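Local coordinates for protein lantibiotic dehydratase (Microbispora corallina, PDB 5EHK) that probably dehydrates serine and threonine residues of the NAI-107 precursor peptide in a tRNA-dependent manner during lantibiotic biosynthesis, at residues A[176-190]-A[314-327]. Numbering follows the deposited sequence.
Sequences WLLSAVHRLERDRVL and EAMSSESAALVAAL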
ATOM      1  N   TRP A 176     -22.221  12.107  34.393  1.00 40.83           N
ATOM      2  CA  TRP A 176     -22.712  12.779  35.596  1.00 38.19           C
ATOM      3  C   TRP A 176     -22.669  11.847  36.812  1.00 33.79           C
ATOM      4  O   TRP A 176     -22.091  12.187  37.842  1.00 33.71           O
ATOM      5  CB  TRP A 176     -24.124  13.359  35.363  1.00 37.98           C
ATOM      6  CG  TRP A 176     -24.719  14.050  36.570  1.00 42.44           C
ATOM      7  CD1 TRP A 176     -24.483  15.332  36.983  1.00 48.23           C
ATOM      8  CD2 TRP A 176     -25.629  13.485  37.523  1.00 36.31           C
ATOM      9  NE1 TRP A 176     -25.195  15.599  38.128  1.00 48.06           N
ATOM     10  CE2 TRP A 176     -25.901  14.480  38.481  1.00 45.57           C
ATOM     11  CE3 TRP A 176     -26.240  12.239  37.656  1.00 35.54           C
ATOM     12  CZ2 TRP A 176     -26.758  14.263  39.555  1.00 49.87           C
ATOM     13  CZ3 TRP A 176     -27.085  12.026  38.723  1.00 42.09           C
ATOM     14  CH2 TRP A 176     -27.342  13.034  39.657  1.00 45.67           C
ATOM     15  N   LEU A 177     -23.285  10.679  36.692  1.00 29.68           N
ATOM     16  CA  LEU A 177     -23.329   9.733  37.800  1.00 34.03           C
ATOM     17  C   LEU A 177     -21.943   9.309  38.273  1.00 39.66           C
ATOM     18  O   LEU A 177     -21.719   9.126  39.469  1.00 41.03           O
ATOM     19  CB  LEU A 177     -24.146   8.496  37.432  1.00 33.13           C
ATOM     20  CG  LEU A 177     -24.215   7.463  38.555  1.00 31.20           C
ATOM     21  CD1 LEU A 177     -24.890   8.072  39.773  1.00 29.10           C
ATOM     22  CD2 LEU A 177     -24.945   6.201  38.087  1.00 30.40           C
ATOM     23  N   LEU A 178     -21.009   9.158  37.340  1.00 39.21           N
ATOM     24  CA  LEU A 178     -19.667   8.730  37.707  1.00 37.85           C
ATOM     25  C   LEU A 178     -18.931   9.759  38.576  1.00 41.42           C
ATOM     26  O   LEU A 178     -18.188   9.380  39.481  1.00 43.16           O
ATOM     27  CB  LEU A 178     -18.851   8.320  36.468  1.00 34.92           C
ATOM     28  CG  LEU A 178     -19.246   6.949  35.893  1.00 27.95           C
ATOM     29  CD1 LEU A 178     -18.702   6.740  34.488  1.00 19.34           C
ATOM     30  CD2 LEU A 178     -18.841   5.806  36.816  1.00 23.99           C
ATOM     31  N   SER A 179     -19.158  11.048  38.332  1.00 41.13           N
ATOM     32  CA  SER A 179     -18.607  12.090  39.212  1.00 45.55           C
ATOM     33  C   SER A 179     -18.961  11.865  40.681  1.00 46.42           C
ATOM     34  O   SER A 179     -18.131  12.077  41.573  1.00 46.26           O
ATOM     35  CB  SER A 179     -19.010  13.497  38.766  1.00 46.13           C
ATOM     36  OG  SER A 179     -18.247  13.899  37.638  1.00 51.05           O
ATOM     37  N   ALA A 180     -20.193  11.436  40.921  1.00 40.80           N
ATOM     38  CA  ALA A 180     -20.654  11.144  42.270  1.00 43.44           C
ATOM     39  C   ALA A 180     -20.110   9.817  42.809  1.00 45.73           C
ATOM     40  O   ALA A 180     -19.778   9.715  43.992  1.00 51.11           O
ATOM     41  CB  ALA A 180     -22.177  11.162  42.328  1.00 41.14           C
ATOM     42  N   VAL A 181     -20.044   8.800  41.953  1.00 45.34           N
ATOM     43  CA  VAL A 181     -19.565   7.482  42.364  1.00 43.66           C
ATOM     44  C   VAL A 181     -18.125   7.598  42.848  1.00 43.94           C
ATOM     45  O   VAL A 181     -17.728   6.955  43.825  1.00 43.44           O
ATOM     46  CB  VAL A 181     -19.641   6.459  41.196  1.00 45.24           C
ATOM     47  CG1 VAL A 181     -19.064   5.120  41.614  1.00 36.73           C
ATOM     48  CG2 VAL A 181     -21.087   6.293  40.698  1.00 35.18           C
ATOM     49  N   HIS A 182     -17.364   8.453  42.169  1.00 45.60           N
ATOM     50  CA  HIS A 182     -15.988   8.768  42.547  1.00 44.11           C
ATOM     51  C   HIS A 182     -15.913   9.309  43.972  1.00 46.28           C
ATOM     52  O   HIS A 182     -15.040   8.916  44.746  1.00 50.92           O
ATOM     53  CB  HIS A 182     -15.415   9.812  41.593  1.00 38.13           C
ATOM     54  CG  HIS A 182     -15.186   9.304  40.207  1.00 43.81           C
ATOM     55  ND1 HIS A 182     -14.863  10.132  39.156  1.00 48.92           N
ATOM     56  CD2 HIS A 182     -15.238   8.048  39.700  1.00 40.91           C
ATOM     57  CE1 HIS A 182     -14.722   9.411  38.057  1.00 43.39           C
ATOM     58  NE2 HIS A 182     -14.951   8.145  38.359  1.00 41.91           N
ATOM     59  N   ARG A 183     -16.846  10.195  44.320  1.00 47.71           N
ATOM     60  CA  ARG A 183     -16.862  10.822  45.638  1.00 44.82           C
ATOM     61  C   ARG A 183     -17.207   9.786  46.676  1.00 46.31           C
ATOM     62  O   ARG A 183     -16.674   9.812  47.781  1.00 53.91           O
ATOM     63  CB  ARG A 183     -17.867  11.971  45.686  1.00 45.31           C
ATOM     64  CG  ARG A 183     -17.397  13.257  44.999  1.00 55.08           C
ATOM     65  CD  ARG A 183     -18.560  14.212  44.741  1.00 58.40           C
ATOM     66  NE  ARG A 183     -19.291  14.572  45.956  1.00 66.57           N
ATOM     67  CZ  ARG A 183     -20.508  15.113  45.961  1.00 65.84           C
ATOM     68  NH1 ARG A 183     -21.145  15.334  44.819  1.00 58.30           N
ATOM     69  NH2 ARG A 183     -21.099  15.410  47.110  1.00 70.48           N
ATOM     70  N   LEU A 184     -18.080   8.855  46.314  1.00 41.07           N
ATOM     71  CA  LEU A 184     -18.371   7.731  47.184  1.00 42.98           C
ATOM     72  C   LEU A 184     -17.154   6.785  47.316  1.00 52.98           C
ATOM     73  O   LEU A 184     -16.968   6.156  48.365  1.00 49.89           O
ATOM     74  CB  LEU A 184     -19.589   6.971  46.653  1.00 41.97           C
ATOM     75  CG  LEU A 184     -20.970   7.618  46.820  1.00 41.18           C
ATOM     76  CD1 LEU A 184     -22.077   6.602  46.597  1.00 37.18           C
ATOM     77  CD2 LEU A 184     -21.113   8.252  48.180  1.00 49.30           C
ATOM     78  N   GLU A 185     -16.303   6.728  46.283  1.00 49.17           N
ATOM     79  CA  GLU A 185     -15.157   5.797  46.245  1.00 49.78           C
ATOM     80  C   GLU A 185     -13.995   6.255  47.138  1.00 51.05           C
ATOM     81  O   GLU A 185     -13.132   5.460  47.517  1.00 47.64           O
ATOM     82  CB  GLU A 185     -14.672   5.543  44.798  1.00 49.53           C
ATOM     83  CG  GLU A 185     -15.489   4.476  44.011  1.00 51.73           C
ATOM     84  CD  GLU A 185     -15.114   4.355  42.512  1.00 45.28           C
ATOM     85  OE1 GLU A 185     -14.503   5.292  41.941  1.00 39.34           O
ATOM     86  OE2 GLU A 185     -15.448   3.309  41.903  1.00 42.43           O
ATOM     87  N   ARG A 186     -13.983   7.540  47.472  1.00 53.61           N
ATOM     88  CA  ARG A 186     -12.973   8.102  48.364  1.00 50.49           C
ATOM     89  C   ARG A 186     -13.336   7.858  49.837  1.00 42.05           C
ATOM     90  O   ARG A 186     -12.493   7.947  50.724  1.00 43.98           O
ATOM     91  CB  ARG A 186     -12.795   9.590  48.077  1.00 45.80           C
ATOM     92  CG  ARG A 186     -12.277   9.893  46.685  1.00 43.90           C
ATOM     93  CD  ARG A 186     -12.262  11.393  46.429  1.00 57.85           C
ATOM     94  NE  ARG A 186     -11.681  12.137  47.552  1.00 72.82           N
ATOM     95  CZ  ARG A 186     -11.450  13.449  47.558  1.00 66.81           C
ATOM     96  NH1 ARG A 186     -11.739  14.189  46.490  1.00 62.49           N
ATOM     97  NH2 ARG A 186     -10.932  14.021  48.640  1.00 53.03           N
ATOM     98  N   ASP A 187     -14.600   7.559  50.093  1.00 38.84           N
ATOM     99  CA  ASP A 187     -15.049   7.230  51.441  1.00 41.92           C
ATOM    100  C   ASP A 187     -14.546   5.842  51.852  1.00 46.90           C
ATOM    101  O   ASP A 187     -15.137   4.820  51.473  1.00 44.88           O
ATOM    102  CB  ASP A 187     -16.576   7.310  51.490  1.00 51.26           C
ATOM    103  CG  ASP A 187     -17.152   7.047  52.875  1.00 54.14           C
ATOM    104  OD1 ASP A 187     -17.925   7.910  53.351  1.00 57.05           O
ATOM    105  OD2 ASP A 187     -16.869   5.979  53.468  1.00 52.44           O
ATOM    106  N   ARG A 188     -13.476   5.806  52.646  1.00 45.62           N
ATOM    107  CA  ARG A 188     -12.851   4.534  53.013  1.00 41.95           C
ATOM    108  C   ARG A 188     -13.764   3.640  53.821  1.00 45.37           C
ATOM    109  O   ARG A 188     -13.582   2.418  53.839  1.00 47.62           O
ATOM    110  CB  ARG A 188     -11.565   4.741  53.799  1.00 42.78           C
ATOM    111  CG  ARG A 188     -10.530   5.593  53.118  1.00 41.21           C
ATOM    112  CD  ARG A 188      -9.251   5.566  53.911  1.00 34.95           C
ATOM    113  NE  ARG A 188      -8.238   6.413  53.302  1.00 49.70           N
ATOM    114  CZ  ARG A 188      -7.000   6.544  53.767  1.00 52.64           C
ATOM    115  NH1 ARG A 188      -6.626   5.860  54.841  1.00 52.15           N
ATOM    116  NH2 ARG A 188      -6.133   7.340  53.148  1.00 50.55           N
ATOM    117  N   VAL A 189     -14.734   4.245  54.497  1.00 43.70           N
ATOM    118  CA  VAL A 189     -15.644   3.482  55.344  1.00 49.06           C
ATOM    119  C   VAL A 189     -16.784   2.888  54.522  1.00 48.11           C
ATOM    120  O   VAL A 189     -17.256   1.775  54.805  1.00 47.71           O
ATOM    121  CB  VAL A 189     -16.114   4.292  56.620  1.00 51.44           C
ATOM    122  CG1 VAL A 189     -16.031   5.801  56.398  1.00 50.42           C
ATOM    123  CG2 VAL A 189     -17.500   3.855  57.099  1.00 45.08           C
ATOM    124  N   LEU A 190     -17.213   3.622  53.497  1.00 45.23           N
ATOM    125  CA  LEU A 190     -18.185   3.075  52.551  1.00 46.66           C
ATOM    126  C   LEU A 190     -17.488   2.010  51.712  1.00 43.41           C
ATOM    127  O   LEU A 190     -18.026   0.921  51.506  1.00 34.82           O
ATOM    128  CB  LEU A 190     -18.790   4.173  51.667  1.00 42.85           C
ATOM    129  CG  LEU A 190     -19.722   3.784  50.507  1.00 43.05           C
ATOM    130  CD1 LEU A 190     -20.920   2.976  50.981  1.00 35.94           C
ATOM    131  CD2 LEU A 190     -20.183   5.023  49.733  1.00 37.86           C
ATOM    132  N   GLU A 314     -23.249   5.013  60.548  1.00 81.81           N
ATOM    133  CA  GLU A 314     -21.796   4.865  60.585  1.00 80.38           C
ATOM    134  C   GLU A 314     -21.283   4.148  59.336  1.00 78.23           C
ATOM    135  O   GLU A 314     -20.137   4.345  58.935  1.00 73.99           O
ATOM    136  CB  GLU A 314     -21.318   4.160  61.876  1.00 86.82           C
ATOM    137  CG  GLU A 314     -21.531   2.632  61.976  1.00 82.52           C
ATOM    138  CD  GLU A 314     -22.914   2.226  62.474  1.00 83.04           C
ATOM    139  OE1 GLU A 314     -23.169   1.010  62.599  1.00 74.46           O
ATOM    140  OE2 GLU A 314     -23.737   3.117  62.765  1.00 93.14           O
ATOM    141  N   ALA A 315     -22.144   3.341  58.716  1.00 81.36           N
ATOM    142  CA  ALA A 315     -21.835   2.710  57.437  1.00 67.76           C
ATOM    143  C   ALA A 315     -21.795   3.842  56.409  1.00 63.46           C
ATOM    144  O   ALA A 315     -22.842   4.277  55.929  1.00 72.40           O
ATOM    145  CB  ALA A 315     -22.888   1.672  57.078  1.00 67.27           C
ATOM    146  N   MET A 316     -20.581   4.301  56.109  1.00 64.39           N
ATOM    147  CA  MET A 316     -20.242   5.490  55.297  1.00 65.30           C
ATOM    148  C   MET A 316     -20.246   6.736  56.185  1.00 64.32           C
ATOM    149  O   MET A 316     -20.918   6.777  57.218  1.00 66.30           O
ATOM    150  CB  MET A 316     -21.154   5.727  54.086  1.00 57.84           C
ATOM    151  CG  MET A 316     -22.157   6.853  54.297  1.00 65.34           C
ATOM    152  SD  MET A 316     -23.303   7.115  52.940  1.00 61.13           S
ATOM    153  CE  MET A 316     -24.422   5.748  53.227  1.00 59.61           C
ATOM    154  N   SER A 317     -19.487   7.746  55.770  1.00 63.65           N
ATOM    155  CA  SER A 317     -19.250   8.938  56.574  1.00 59.07           C
ATOM    156  C   SER A 317     -20.461   9.855  56.620  1.00 71.59           C
ATOM    157  O   SER A 317     -21.584   9.452  56.311  1.00 75.41           O
ATOM    158  CB  SER A 317     -18.062   9.722  56.023  1.00 59.51           C
ATOM    159  OG  SER A 317     -18.454  10.532  54.931  1.00 50.16           O
ATOM    160  N   SER A 318     -20.214  11.103  57.009  1.00 75.40           N
ATOM    161  CA  SER A 318     -21.273  12.103  57.099  1.00 71.70           C
ATOM    162  C   SER A 318     -21.758  12.567  55.726  1.00 63.19           C
ATOM    163  O   SER A 318     -22.786  12.092  55.243  1.00 58.29           O
ATOM    164  CB  SER A 318     -20.852  13.297  57.978  1.00 76.93           C
ATOM    165  OG  SER A 318     -19.545  13.771  57.680  1.00 74.49           O
ATOM    166  N   GLU A 319     -21.006  13.464  55.086  1.00 61.21           N
ATOM    167  CA  GLU A 319     -21.462  14.076  53.835  1.00 64.58           C
ATOM    168  C   GLU A 319     -21.578  13.089  52.677  1.00 65.10           C
ATOM    169  O   GLU A 319     -22.047  13.458  51.601  1.00 62.07           O
ATOM    170  CB  GLU A 319     -20.583  15.260  53.411  1.00 63.35           C
ATOM    171  CG  GLU A 319     -19.162  14.914  53.023  1.00 57.57           C
ATOM    172  CD  GLU A 319     -18.264  14.663  54.211  1.00 68.26           C
ATOM    173  OE1 GLU A 319     -18.673  13.935  55.144  1.00 68.17           O
ATOM    174  OE2 GLU A 319     -17.137  15.198  54.203  1.00 70.58           O
ATOM    175  N   SER A 320     -21.123  11.855  52.878  1.00 64.70           N
ATOM    176  CA  SER A 320     -21.353  10.809  51.891  1.00 59.75           C
ATOM    177  C   SER A 320     -22.844  10.471  51.866  1.00 61.33           C
ATOM    178  O   SER A 320     -23.454  10.383  50.792  1.00 62.32           O
ATOM    179  CB  SER A 320     -20.472   9.576  52.144  1.00 61.64           C
ATOM    180  OG  SER A 320     -19.182   9.734  51.551  1.00 51.45           O
ATOM    181  N   ALA A 321     -23.443  10.323  53.046  1.00 65.81           N
ATOM    182  CA  ALA A 321     -24.888  10.085  53.132  1.00 64.41           C
ATOM    183  C   ALA A 321     -25.662  11.339  52.725  1.00 53.92           C
ATOM    184  O   ALA A 321     -26.848  11.267  52.409  1.00 53.82           O
ATOM    185  CB  ALA A 321     -25.301   9.609  54.538  1.00 56.08           C
ATOM    186  N   ALA A 322     -24.980  12.485  52.728  1.00 52.95           N
ATOM    187  CA  ALA A 322     -25.558  13.717  52.206  1.00 53.21           C
ATOM    188  C   ALA A 322     -25.677  13.577  50.693  1.00 58.17           C
ATOM    189  O   ALA A 322     -26.746  13.801  50.118  1.00 57.79           O
ATOM    190  CB  ALA A 322     -24.697  14.912  52.569  1.00 52.11           C
ATOM    191  N   LEU A 323     -24.569  13.176  50.063  1.00 66.70           N
ATOM    192  CA  LEU A 323     -24.513  12.898  48.627  1.00 56.55           C
ATOM    193  C   LEU A 323     -25.491  11.803  48.264  1.00 56.97           C
ATOM    194  O   LEU A 323     -26.132  11.865  47.212  1.00 55.72           O
ATOM    195  CB  LEU A 323     -23.112  12.435  48.220  1.00 59.92           C
ATOM    196  CG  LEU A 323     -22.862  12.130  46.737  1.00 55.78           C
ATOM    197  CD1 LEU A 323     -23.444  13.207  45.840  1.00 56.89           C
ATOM    198  CD2 LEU A 323     -21.385  11.948  46.451  1.00 50.57           C
ATOM    199  N   VAL A 324     -25.592  10.793  49.126  1.00 52.88           N
ATOM    200  CA  VAL A 324     -26.510   9.689  48.882  1.00 51.65           C
ATOM    201  C   VAL A 324     -27.942  10.186  48.812  1.00 49.60           C
ATOM    202  O   VAL A 324     -28.665   9.882  47.867  1.00 56.29           O
ATOM    203  CB  VAL A 324     -26.357   8.567  49.935  1.00 58.57           C
ATOM    204  CG1 VAL A 324     -27.559   7.634  49.930  1.00 48.78           C
ATOM    205  CG2 VAL A 324     -25.090   7.771  49.665  1.00 58.00           C
ATOM    206  N   ALA A 325     -28.339  10.995  49.785  1.00 52.08           N
ATOM    207  CA  ALA A 325     -29.696  11.524  49.801  1.00 54.14           C
ATOM    208  C   ALA A 325     -29.946  12.399  48.567  1.00 46.30           C
ATOM    209  O   ALA A 325     -30.967  12.250  47.906  1.00 39.56           O
ATOM    210  CB  ALA A 325     -29.969  12.279  51.100  1.00 40.55           C
ATOM    211  N   ALA A 326     -28.999  13.277  48.244  1.00 41.32           N
ATOM    212  CA  ALA A 326     -29.069  14.098  47.031  1.00 50.56           C
ATOM    213  C   ALA A 326     -29.237  13.294  45.718  1.00 55.39           C
ATOM    214  O   ALA A 326     -29.764  13.802  44.722  1.00 54.22           O
ATOM    215  CB  ALA A 326     -27.832  14.989  46.948  1.00 50.83           C
ATOM    216  N   LEU A 327     -28.807  12.036  45.728  1.00 51.40           N
ATOM    217  CA  LEU A 327     -28.954  11.180  44.561  1.00 47.51           C
ATOM    218  C   LEU A 327     -30.316  10.499  44.552  1.00 47.55           C
ATOM    219  O   LEU A 327     -30.947  10.391  43.503  1.00 52.94           O
ATOM    220  CB  LEU A 327     -27.839  10.124  44.503  1.00 52.02           C
ATOM    221  CG  LEU A 327     -26.438  10.581  44.072  1.00 47.70           C
ATOM    222  CD1 LEU A 327     -25.418   9.486  44.296  1.00 43.38           C
ATOM    223  CD2 LEU A 327     -26.427  11.024  42.616  1.00 44.49           C
TER
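D187 reaches across to the segment leading into helix 318-339, and its carboxylate accepts all three hydrogen bonds between the segments. Its CB lies 3.6 Å from S320 OG, and CG is near that hydroxyl and S317 N. With CG anti to the backbone N (chi1 -177°), OD1 is delivered to three donors. S317 N meets its syn lone pair at 2.9 Å (N-H...O angle 164°). S320 OG approaches OD1 at 2.9 Å on the anti side, somewhat out of the carboxylate plane, and S317 OG at 3.1 Å, nearly along the C-O bond. OD2 comes near M316 CA and faces its own segment, where D187 takes the N-cap position of a weakly bonded turn. Next to this site, L190 and M316 lie side by side, CB to CB at 3.7 Å.

Helices 176-185 and 318-327 run roughly antiparallel (155°) with axes 10.3 Å apart. At the exposed margin, L323 CD2 sits 3.3 Å above the centre of one face of the R183 guanidinium, while L184 CD2 and A180 CB touch L323 CD2 and CD1, respectively. Farther along, L327 CD2 comes 3.7 Å from W176 CH2, whose indole NE1 bonds to T356 O and H360 O.

One buried carboxylate thus links the turn at 188-190 to S317 and S320, its three OD1 donors probably stabilising a negative charge.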